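Long-range contact in Vv2_1132 (Vibrio vulnificus CMCP6, PDB 5Y9S), which probably regulates transcription as a LysR-type regulator, pairing a DNA-binding helix-turn-helix domain with a periplasmic-binding-protein-like effector domain and assembling as a tetramer: residues H149-I159 against I279-N289. Residues are numbered along the deposited sequence; the frame is centred on the assembly and turned at random.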
ATOM      1  N   HIS D 149      30.333   4.029   2.732  1.00 22.42           N
ATOM      2  CA  HIS D 149      30.735   5.439   2.657  1.00 29.07           C
ATOM      3  C   HIS D 149      29.536   6.393   2.623  1.00 28.82           C
ATOM      4  O   HIS D 149      29.666   7.558   2.213  1.00 25.08           O
ATOM      5  CB  HIS D 149      31.650   5.691   1.459  1.00 38.67           C
ATOM      6  CG  HIS D 149      32.827   4.770   1.404  1.00 55.97           C
ATOM      7  ND1 HIS D 149      34.051   5.090   1.953  1.00 60.66           N
ATOM      8  CD2 HIS D 149      32.967   3.534   0.868  1.00 58.21           C
ATOM      9  CE1 HIS D 149      34.893   4.090   1.762  1.00 57.50           C
ATOM     10  NE2 HIS D 149      34.261   3.134   1.106  1.00 59.85           N
ATOM     11  N   SER D 150      28.356   5.930   3.052  1.00 23.77           N
ATOM     12  CA  SER D 150      27.225   6.840   3.195  1.00 26.71           C
ATOM     13  C   SER D 150      27.366   7.733   4.418  1.00 29.08           C
ATOM     14  O   SER D 150      26.628   8.720   4.536  1.00 37.18           O
ATOM     15  CB  SER D 150      25.912   6.049   3.263  1.00 26.00           C
ATOM     16  OG  SER D 150      25.848   5.218   4.410  1.00 29.86           O
ATOM     17  N   THR D 151      28.283   7.403   5.327  1.00 28.46           N
ATOM     18  CA  THR D 151      28.653   8.265   6.442  1.00 25.11           C
ATOM     19  C   THR D 151      30.140   8.085   6.689  1.00 24.38           C
ATOM     20  O   THR D 151      30.737   7.100   6.255  1.00 34.15           O
ATOM     21  CB  THR D 151      27.854   7.960   7.720  1.00 22.93           C
ATOM     22  OG1 THR D 151      27.939   9.082   8.606  1.00 31.69           O
ATOM     23  CG2 THR D 151      28.407   6.737   8.422  1.00 26.64           C
ATOM     24  N   ASP D 152      30.738   9.049   7.388  1.00 17.50           N
ATOM     25  CA  ASP D 152      32.188   9.097   7.554  1.00 26.14           C
ATOM     26  C   ASP D 152      32.676   8.661   8.926  1.00 26.96           C
ATOM     27  O   ASP D 152      33.714   7.998   9.019  1.00 23.89           O
ATOM     28  CB  ASP D 152      32.689  10.513   7.278  1.00 22.90           C
ATOM     29  CG  ASP D 152      32.280  10.999   5.905  1.00 32.70           C
ATOM     30  OD1 ASP D 152      31.786  12.138   5.797  1.00 32.20           O
ATOM     31  OD2 ASP D 152      32.444  10.226   4.936  1.00 32.90           O
ATOM     32  N   LEU D 153      31.977   9.039   9.996  1.00 28.15           N
ATOM     33  CA  LEU D 153      32.405   8.696  11.345  1.00 31.95           C
ATOM     34  C   LEU D 153      31.211   8.249  12.168  1.00 28.82           C
ATOM     35  O   LEU D 153      30.084   8.707  11.968  1.00 27.89           O
ATOM     36  CB  LEU D 153      33.099   9.856  12.061  1.00 25.08           C
ATOM     37  CG  LEU D 153      34.339  10.444  11.385  1.00 30.71           C
ATOM     38  CD1 LEU D 153      34.646  11.819  11.958  1.00 23.08           C
ATOM     39  CD2 LEU D 153      35.517   9.510  11.562  1.00 37.53           C
ATOM     40  N   LEU D 154      31.479   7.351  13.102  1.00 26.68           N
ATOM     41  CA  LEU D 154      30.477   6.877  14.038  1.00 25.76           C
ATOM     42  C   LEU D 154      31.060   6.992  15.439  1.00 27.53           C
ATOM     43  O   LEU D 154      32.150   6.480  15.703  1.00 27.60           O
ATOM     44  CB  LEU D 154      30.077   5.435  13.710  1.00 19.08           C
ATOM     45  CG  LEU D 154      29.422   4.666  14.848  1.00 22.22           C
ATOM     46  CD1 LEU D 154      27.936   5.050  14.994  1.00 23.48           C
ATOM     47  CD2 LEU D 154      29.595   3.167  14.659  1.00 17.24           C
ATOM     48  N   PHE D 155      30.365   7.697  16.319  1.00 34.25           N
ATOM     49  CA  PHE D 155      30.734   7.768  17.729  1.00 23.84           C
ATOM     50  C   PHE D 155      29.792   6.877  18.517  1.00 23.44           C
ATOM     51  O   PHE D 155      28.580   6.899  18.281  1.00 27.41           O
ATOM     52  CB  PHE D 155      30.658   9.202  18.235  1.00 17.99           C
ATOM     53  CG  PHE D 155      31.721  10.077  17.687  1.00 25.55           C
ATOM     54  CD1 PHE D 155      31.571  10.668  16.444  1.00 30.13           C
ATOM     55  CD2 PHE D 155      32.883  10.304  18.401  1.00 23.34           C
ATOM     56  CE1 PHE D 155      32.561  11.473  15.921  1.00 28.90           C
ATOM     57  CE2 PHE D 155      33.881  11.107  17.888  1.00 27.87           C
ATOM     58  CZ  PHE D 155      33.727  11.691  16.646  1.00 28.80           C
ATOM     59  N   THR D 156      30.340   6.082  19.435  1.00 26.90           N
ATOM     60  CA  THR D 156      29.507   5.129  20.163  1.00 24.43           C
ATOM     61  C   THR D 156      30.203   4.698  21.446  1.00 17.59           C
ATOM     62  O   THR D 156      31.419   4.836  21.596  1.00 36.40           O
ATOM     63  CB  THR D 156      29.187   3.901  19.300  1.00 30.62           C
ATOM     64  OG1 THR D 156      28.157   3.118  19.922  1.00 21.16           O
ATOM     65  CG2 THR D 156      30.440   3.055  19.112  1.00 22.80           C
ATOM     66  N   TYR D 157      29.402   4.190  22.377  1.00 30.42           N
ATOM     67  CA  TYR D 157      29.911   3.503  23.560  1.00 36.38           C
ATOM     68  C   TYR D 157      30.326   2.082  23.186  1.00 46.90           C
ATOM     69  O   TYR D 157      29.733   1.459  22.296  1.00 45.58           O
ATOM     70  CB  TYR D 157      28.848   3.459  24.665  1.00 29.08           C
ATOM     71  CG  TYR D 157      28.381   4.803  25.221  1.00 28.46           C
ATOM     72  CD1 TYR D 157      29.237   5.598  25.972  1.00 30.69           C
ATOM     73  CD2 TYR D 157      27.081   5.262  25.003  1.00 27.99           C
ATOM     74  CE1 TYR D 157      28.832   6.816  26.483  1.00 32.72           C
ATOM     75  CE2 TYR D 157      26.656   6.486  25.513  1.00 28.47           C
ATOM     76  CZ  TYR D 157      27.549   7.259  26.253  1.00 32.65           C
ATOM     77  OH  TYR D 157      27.171   8.473  26.773  1.00 23.98           O
ATOM     78  N   ASN D 158      31.350   1.568  23.874  1.00 48.96           N
ATOM     79  CA  ASN D 158      31.964   0.297  23.486  1.00 61.24           C
ATOM     80  C   ASN D 158      30.937  -0.830  23.481  1.00 61.88           C
ATOM     81  O   ASN D 158      29.960  -0.811  24.225  1.00 60.69           O
ATOM     82  CB  ASN D 158      33.109  -0.061  24.430  1.00 67.43           C
ATOM     83  CG  ASN D 158      32.634  -0.265  25.852  1.00 75.02           C
ATOM     84  OD1 ASN D 158      31.898  -1.209  26.140  1.00 78.63           O
ATOM     85  ND2 ASN D 158      33.039   0.630  26.750  1.00 74.01           N
ATOM     86  N   ILE D 159      31.169  -1.829  22.641  1.00 73.03           N
ATOM     87  CA  ILE D 159      30.178  -2.868  22.373  1.00 74.08           C
ATOM     88  C   ILE D 159      30.678  -4.185  22.953  1.00 77.02           C
ATOM     89  O   ILE D 159      31.730  -4.697  22.550  1.00 78.97           O
ATOM     90  CB  ILE D 159      29.879  -3.000  20.869  1.00 64.47           C
ATOM     91  CG1 ILE D 159      29.853  -1.622  20.197  1.00 54.83           C
ATOM     92  CG2 ILE D 159      28.559  -3.725  20.652  1.00 61.03           C
ATOM     93  CD1 ILE D 159      31.184  -1.222  19.584  1.00 51.38           C
ATOM     94  N   ILE D 279      33.630   3.286  31.432  1.00 28.61           N
ATOM     95  CA  ILE D 279      32.985   3.314  30.130  1.00 28.37           C
ATOM     96  C   ILE D 279      33.907   4.023  29.147  1.00 28.60           C
ATOM     97  O   ILE D 279      34.633   4.953  29.514  1.00 29.46           O
ATOM     98  CB  ILE D 279      31.596   3.986  30.240  1.00 33.32           C
ATOM     99  CG1 ILE D 279      30.592   3.275  29.373  1.00 44.49           C
ATOM    100  CG2 ILE D 279      31.632   5.474  29.916  1.00 33.42           C
ATOM    101  CD1 ILE D 279      29.225   3.687  29.749  1.00 58.20           C
ATOM    102  N   ASP D 280      33.898   3.558  27.900  1.00 30.90           N
ATOM    103  CA  ASP D 280      34.734   4.117  26.843  1.00 33.29           C
ATOM    104  C   ASP D 280      33.845   4.622  25.720  1.00 28.18           C
ATOM    105  O   ASP D 280      32.811   4.021  25.419  1.00 31.71           O
ATOM    106  CB  ASP D 280      35.729   3.085  26.259  1.00 39.57           C
ATOM    107  CG  ASP D 280      36.365   2.199  27.316  1.00 42.44           C
ATOM    108  OD1 ASP D 280      36.851   2.727  28.337  1.00 53.26           O
ATOM    109  OD2 ASP D 280      36.399   0.969  27.106  1.00 43.34           O
ATOM    110  N   ILE D 281      34.251   5.722  25.100  1.00 29.16           N
ATOM    111  CA  ILE D 281      33.541   6.276  23.956  1.00 27.96           C
ATOM    112  C   ILE D 281      34.455   6.155  22.750  1.00 34.06           C
ATOM    113  O   ILE D 281      35.566   6.705  22.739  1.00 23.68           O
ATOM    114  CB  ILE D 281      33.117   7.728  24.190  1.00 31.29           C
ATOM    115  CG1 ILE D 281      31.976   7.776  25.207  1.00 43.70           C
ATOM    116  CG2 ILE D 281      32.681   8.338  22.873  1.00 22.79           C
ATOM    117  CD1 ILE D 281      31.844   9.099  25.910  1.00 47.48           C
ATOM    118  N   LEU D 282      33.982   5.443  21.735  1.00 29.74           N
ATOM    119  CA  LEU D 282      34.794   5.077  20.589  1.00 32.20           C
ATOM    120  C   LEU D 282      34.386   5.899  19.381  1.00 33.56           C
ATOM    121  O   LEU D 282      33.233   6.320  19.260  1.00 35.90           O
ATOM    122  CB  LEU D 282      34.647   3.584  20.274  1.00 24.06           C
ATOM    123  CG  LEU D 282      34.941   2.750  21.519  1.00 30.20           C
ATOM    124  CD1 LEU D 282      34.695   1.275  21.296  1.00 36.12           C
ATOM    125  CD2 LEU D 282      36.372   3.016  21.946  1.00 31.60           C
ATOM    126  N   CYS D 283      35.351   6.140  18.501  1.00 31.50           N
ATOM    127  CA  CYS D 283      35.073   6.659  17.173  1.00 29.98           C
ATOM    128  C   CYS D 283      35.539   5.632  16.151  1.00 34.02           C
ATOM    129  O   CYS D 283      36.698   5.204  16.182  1.00 43.58           O
ATOM    130  CB  CYS D 283      35.753   8.005  16.943  1.00 29.85           C
ATOM    131  SG  CYS D 283      35.308   8.705  15.338  1.00 41.24           S
ATOM    132  N   TYR D 284      34.634   5.234  15.260  1.00 24.31           N
ATOM    133  CA  TYR D 284      34.877   4.275  14.193  1.00 26.02           C
ATOM    134  C   TYR D 284      34.933   4.967  12.841  1.00 36.03           C
ATOM    135  O   TYR D 284      34.219   5.949  12.603  1.00 39.46           O
ATOM    136  CB  TYR D 284      33.771   3.231  14.119  1.00 17.90           C
ATOM    137  CG  TYR D 284      33.827   2.181  15.175  1.00 30.00           C
ATOM    138  CD1 TYR D 284      34.560   1.024  14.980  1.00 27.31           C
ATOM    139  CD2 TYR D 284      33.102   2.318  16.352  1.00 30.34           C
ATOM    140  CE1 TYR D 284      34.590   0.036  15.939  1.00 35.09           C
ATOM    141  CE2 TYR D 284      33.128   1.335  17.316  1.00 35.98           C
ATOM    142  CZ  TYR D 284      33.879   0.200  17.109  1.00 42.73           C
ATOM    143  OH  TYR D 284      33.917  -0.783  18.072  1.00 52.70           O
ATOM    144  N   ARG D 285      35.746   4.415  11.935  1.00 31.89           N
ATOM    145  CA  ARG D 285      35.806   4.911  10.565  1.00 30.65           C
ATOM    146  C   ARG D 285      36.051   3.756   9.604  1.00 37.17           C
ATOM    147  O   ARG D 285      36.396   2.643  10.007  1.00 43.64           O
ATOM    148  CB  ARG D 285      36.879   5.989  10.415  1.00 25.21           C
ATOM    149  CG  ARG D 285      38.267   5.443  10.167  1.00 36.48           C
ATOM    150  CD  ARG D 285      39.172   6.491   9.510  1.00 41.06           C
ATOM    151  NE  ARG D 285      40.572   6.282   9.871  1.00 43.37           N
ATOM    152  CZ  ARG D 285      41.540   7.177   9.695  1.00 45.40           C
ATOM    153  NH1 ARG D 285      41.282   8.361   9.150  1.00 43.62           N
ATOM    154  NH2 ARG D 285      42.776   6.883  10.073  1.00 46.06           N
ATOM    155  N   SER D 286      35.858   4.029   8.313  1.00 37.46           N
ATOM    156  CA  SER D 286      36.099   3.043   7.271  1.00 34.64           C
ATOM    157  C   SER D 286      37.563   3.040   6.865  1.00 40.14           C
ATOM    158  O   SER D 286      38.173   4.099   6.685  1.00 38.62           O
ATOM    159  CB  SER D 286      35.253   3.320   6.029  1.00 36.58           C
ATOM    160  OG  SER D 286      35.530   2.344   5.039  1.00 35.51           O
ATOM    161  N   THR D 287      38.115   1.836   6.682  1.00 41.23           N
ATOM    162  CA  THR D 287      39.500   1.729   6.233  1.00 44.24           C
ATOM    163  C   THR D 287      39.658   2.149   4.773  1.00 39.60           C
ATOM    164  O   THR D 287      40.705   2.689   4.403  1.00 47.33           O
ATOM    165  CB  THR D 287      40.016   0.307   6.447  1.00 40.80           C
ATOM    166  OG1 THR D 287      39.127  -0.617   5.814  1.00 44.92           O
ATOM    167  CG2 THR D 287      40.085  -0.021   7.941  1.00 32.03           C
ATOM    168  N   THR D 288      38.628   1.944   3.943  1.00 36.63           N
ATOM    169  CA  THR D 288      38.628   2.299   2.526  1.00 39.33           C
ATOM    170  C   THR D 288      38.154   3.729   2.244  1.00 51.87           C
ATOM    171  O   THR D 288      37.812   4.031   1.099  1.00 53.93           O
ATOM    172  CB  THR D 288      37.742   1.328   1.731  1.00 44.22           C
ATOM    173  OG1 THR D 288      36.371   1.468   2.132  1.00 50.19           O
ATOM    174  CG2 THR D 288      38.172  -0.104   1.947  1.00 44.69           C
ATOM    175  N   ASN D 289      38.108   4.608   3.242  1.00 54.18           N
ATOM    176  CA  ASN D 289      37.616   5.975   3.063  1.00 53.93           C
ATOM    177  C   ASN D 289      38.768   6.927   3.341  1.00 56.10           C
ATOM    178  O   ASN D 289      39.177   7.094   4.497  1.00 61.54           O
ATOM    179  CB  ASN D 289      36.429   6.263   3.985  1.00 56.78           C
ATOM    180  CG  ASN D 289      35.839   7.654   3.779  1.00 56.25           C
ATOM    181  OD1 ASN D 289      36.400   8.662   4.217  1.00 48.02           O
ATOM    182  ND2 ASN D 289      34.681   7.706   3.138  1.00 61.27           N
TER
HETATM  183  O   HOH W   1      34.451   6.206   7.148  1.00 31.50           O
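Within the periplasmic-binding-protein-like fold of the LysR effector domain, strand 153-157 pairs antiparallel with strand 277-286, which pairs on its other side with strand 172-186. The hydrogen-bonded pairs are Leu154 with Tyr284 and Thr156 with Leu282; in the latter, Leu282 N donates to Thr156 O at 2.6 Å. Toward helix 292-300, Cys283 lays its sulfur over a face of the Phe155 ring, SG lying 3.8 Å from the ring centroid and 20° off the normal. The sulfur gets there because SG is anti to the backbone N of Cys283 (chi1 -176°). The other face of the sheet meets helix 139-147; here Leu154 CD2 lies alongside Tyr284 CD2 at 4.0 Å, while Thr156 CG2 touches the edge of the Tyr284 ring, 3.7 Å from Tyr284 CE2. Beyond the Leu154–Tyr284 pair, one water joins the two segments, donating to Asp152 O and accepting from Ser286 N. The carboxylate of Asp152 forms salt bridges with Arg102 and Arg291. His149, closing a Schellman motif after helix 139-147, meets the type I turn 286-289: Asn289 ND2 donates to His149 ND1 at 2.9 Å, only 4° out of the imidazole plane.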